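Local coordinates for protein nigerythrin (Desulfovibrio vulgaris subsp. vulgaris, PDB 1YUZ) that shows NADH peroxidase activity in vitro, as a homodimeric rubrerythrin-type iron protein that joins a diiron centre to a rubredoxin-like iron site, at residues B[24-29]-B[123-128]. Residues are numbered along the deposited sequence; the frame is centred on the assembly and turned at random. Where two conformers were deposited one is given.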
ATOM      1  N   THR B  24       1.747  18.283   5.331  1.00 17.87           N
ATOM      2  CA  THR B  24       2.494  18.348   6.580  1.00 17.51           C
ATOM      3  C   THR B  24       3.022  19.732   6.943  1.00 17.29           C
ATOM      4  O   THR B  24       3.697  20.386   6.147  1.00 17.29           O
ATOM      5  CB  THR B  24       3.696  17.374   6.547  1.00 17.44           C
ATOM      6  OG1 THR B  24       3.235  16.047   6.260  1.00 17.66           O
ATOM      7  CG2 THR B  24       4.419  17.369   7.885  1.00 17.42           C
ATOM      8  N   ALA B  25       2.713  20.165   8.160  1.00 17.06           N
ATOM      9  CA  ALA B  25       3.190  21.447   8.657  1.00 16.85           C
ATOM     10  C   ALA B  25       4.618  21.199   9.114  1.00 16.69           C
ATOM     11  O   ALA B  25       4.871  20.298   9.914  1.00 16.71           O
ATOM     12  CB  ALA B  25       2.348  21.905   9.824  1.00 16.89           C
ATOM     13  N   VAL B  26       5.550  21.991   8.598  1.00 16.45           N
ATOM     14  CA  VAL B  26       6.952  21.834   8.952  1.00 16.22           C
ATOM     15  C   VAL B  26       7.484  23.013   9.752  1.00 16.09           C
ATOM     16  O   VAL B  26       7.453  24.154   9.292  1.00 16.30           O
ATOM     17  CB  VAL B  26       7.825  21.666   7.693  1.00 16.17           C
ATOM     18  CG1 VAL B  26       9.287  21.524   8.086  1.00 16.10           C
ATOM     19  CG2 VAL B  26       7.370  20.446   6.907  1.00 16.18           C
ATOM     20  N   GLY B  27       7.965  22.724  10.955  1.00 15.82           N
ATOM     21  CA  GLY B  27       8.525  23.758  11.803  1.00 15.52           C
ATOM     22  C   GLY B  27       9.985  23.428  12.029  1.00 15.22           C
ATOM     23  O   GLY B  27      10.626  22.831  11.164  1.00 15.25           O
ATOM     24  N   SER B  28      10.521  23.822  13.177  1.00 15.06           N
ATOM     25  CA  SER B  28      11.911  23.523  13.486  1.00 14.79           C
ATOM     26  C   SER B  28      11.997  22.015  13.680  1.00 14.50           C
ATOM     27  O   SER B  28      10.981  21.354  13.894  1.00 14.39           O
ATOM     28  CB  SER B  28      12.336  24.226  14.774  1.00 14.96           C
ATOM     29  OG  SER B  28      11.628  23.706  15.883  1.00 15.47           O
ATOM     30  N   THR B  29      13.202  21.465  13.611  1.00 14.16           N
ATOM     31  CA  THR B  29      13.348  20.028  13.797  1.00 13.91           C
ATOM     32  C   THR B  29      12.823  19.609  15.168  1.00 13.84           C
ATOM     33  O   THR B  29      12.230  18.542  15.310  1.00 13.66           O
ATOM     34  CB  THR B  29      14.810  19.594  13.625  1.00 13.86           C
ATOM     35  OG1 THR B  29      15.181  19.738  12.248  1.00 13.88           O
ATOM     36  CG2 THR B  29      14.994  18.142  14.043  1.00 13.78           C
ATOM     37  N   TYR B 123       7.435  12.051   7.104  1.00  9.14           N
ATOM     38  CA  TYR B 123       8.842  11.849   7.397  1.00  8.90           C
ATOM     39  C   TYR B 123       9.762  12.460   6.344  1.00  8.98           C
ATOM     40  O   TYR B 123      10.770  13.068   6.697  1.00  8.85           O
ATOM     41  CB  TYR B 123       9.130  10.367   7.668  1.00  8.56           C
ATOM     42  CG  TYR B 123       8.733   9.971   9.083  1.00  7.97           C
ATOM     43  CD1 TYR B 123       7.854   8.912   9.316  1.00  7.96           C
ATOM     44  CD2 TYR B 123       9.226  10.672  10.190  1.00  7.98           C
ATOM     45  CE1 TYR B 123       7.474   8.561  10.611  1.00  7.87           C
ATOM     46  CE2 TYR B 123       8.854  10.327  11.488  1.00  7.98           C
ATOM     47  CZ  TYR B 123       7.979   9.270  11.692  1.00  7.91           C
ATOM     48  OH  TYR B 123       7.619   8.925  12.977  1.00  7.98           O
ATOM     49  N   PRO B 124       9.434  12.330   5.044  1.00  9.05           N
ATOM     50  CA  PRO B 124      10.340  12.954   4.071  1.00  9.40           C
ATOM     51  C   PRO B 124      10.431  14.472   4.308  1.00  9.50           C
ATOM     52  O   PRO B 124      11.499  15.066   4.160  1.00  9.68           O
ATOM     53  CB  PRO B 124       9.694  12.611   2.734  1.00  9.36           C
ATOM     54  CG  PRO B 124       9.150  11.244   2.990  1.00  9.32           C
ATOM     55  CD  PRO B 124       8.512  11.395   4.369  1.00  9.10           C
ATOM     56  N   ALA B 125       9.316  15.091   4.692  1.00  9.69           N
ATOM     57  CA  ALA B 125       9.294  16.532   4.953  1.00  9.86           C
ATOM     58  C   ALA B 125      10.180  16.865   6.148  1.00 10.00           C
ATOM     59  O   ALA B 125      10.944  17.836   6.121  1.00 10.18           O
ATOM     60  CB  ALA B 125       7.868  16.999   5.224  1.00 10.13           C
ATOM     61  N   PHE B 126      10.072  16.061   7.200  1.00  9.92           N
ATOM     62  CA  PHE B 126      10.862  16.273   8.405  1.00 10.06           C
ATOM     63  C   PHE B 126      12.335  15.966   8.166  1.00 10.12           C
ATOM     64  O   PHE B 126      13.211  16.631   8.717  1.00 10.10           O
ATOM     65  CB  PHE B 126      10.330  15.399   9.540  1.00 10.03           C
ATOM     66  CG  PHE B 126       8.981  15.818  10.057  1.00 10.00           C
ATOM     67  CD1 PHE B 126       8.317  15.031  10.989  1.00 10.06           C
ATOM     68  CD2 PHE B 126       8.383  17.007   9.636  1.00 10.15           C
ATOM     69  CE1 PHE B 126       7.082  15.413  11.500  1.00 10.06           C
ATOM     70  CE2 PHE B 126       7.145  17.399  10.143  1.00 10.22           C
ATOM     71  CZ  PHE B 126       6.496  16.602  11.075  1.00 10.15           C
ATOM     72  N   ILE B 127      12.611  14.954   7.352  1.00 10.40           N
ATOM     73  CA  ILE B 127      13.989  14.600   7.038  1.00 10.80           C
ATOM     74  C   ILE B 127      14.642  15.760   6.297  1.00 11.23           C
ATOM     75  O   ILE B 127      15.758  16.162   6.616  1.00 11.24           O
ATOM     76  CB  ILE B 127      14.051  13.332   6.157  1.00 10.52           C
ATOM     77  CG1 ILE B 127      13.603  12.117   6.974  1.00 10.58           C
ATOM     78  CG2 ILE B 127      15.464  13.136   5.616  1.00 10.56           C
ATOM     79  CD1 ILE B 127      13.389  10.872   6.147  1.00 10.60           C
ATOM     80  N   ARG B 128      13.939  16.299   5.307  0.50 11.46           N
ATOM     81  CA  ARG B 128      14.467  17.410   4.531  0.50 11.89           C
ATOM     82  C   ARG B 128      14.782  18.605   5.424  0.50 12.00           C
ATOM     83  O   ARG B 128      15.841  19.218   5.294  0.50 11.99           O
ATOM     84  CB  ARG B 128      13.470  17.825   3.449  0.50 12.15           C
ATOM     85  CG  ARG B 128      13.956  18.977   2.591  0.50 12.50           C
ATOM     86  CD  ARG B 128      15.204  18.600   1.809  0.50 12.84           C
ATOM     87  NE  ARG B 128      15.845  19.777   1.225  0.50 13.25           N
ATOM     88  CZ  ARG B 128      16.869  19.734   0.378  0.50 13.45           C
ATOM     89  NH1 ARG B 128      17.379  18.569   0.002  0.50 13.64           N
ATOM     90  NH2 ARG B 128      17.384  20.860  -0.096  0.50 13.65           N
TER
HETATM   91  O   HOH W   1      12.935  18.226  11.010  1.00 11.08           O
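The ring of Phe-126 reaches from helix 104-132 to the loop 24-29 that leads into helix 29-56 and meets it with one corner. CG lies anti to the carbonyl carbon (chi1 -70°), and this torsion brings CE2 to within 3.5 Å of the methyl CG2 of Thr-24, the two side chains crossing obliquely. The backbone carbonyl of Ala-25 comes to the ring edge, in its plane, with O 3.7 Å from Phe-126 CE2, an approach consistent with a weak electrostatic attraction to the edge hydrogens. The next residue, Val-26, sets CG2 3.9 Å from CB of Ala-125, a purely apolar touch, while the same methyl borders the Phe-126 edge more loosely. Thr-24 is divided in its roles: CG2, anti to the backbone N, touches the ring at CE2 and CZ, whereas OG1 is hydrogen-bonded to Asp-121 and Tyr-117 of helix 104-132. At the far end a water joins the segments, donating to Thr-29 OG1 (3.0 Å) and to the carbonyl O of Phe-126 (2.8 Å). Ser-28 is the N-cap of helix 29-56. The contact thus sets the lead-in to the first long helix of the ferritin-like diiron bundle against helix 104-132, with the Phe-126 side chain about 10 Å from a bound Fe(III) ion and packed against Asn-32 and Ala-35 of helix 29-56 and Phe-142 of helix 136-161.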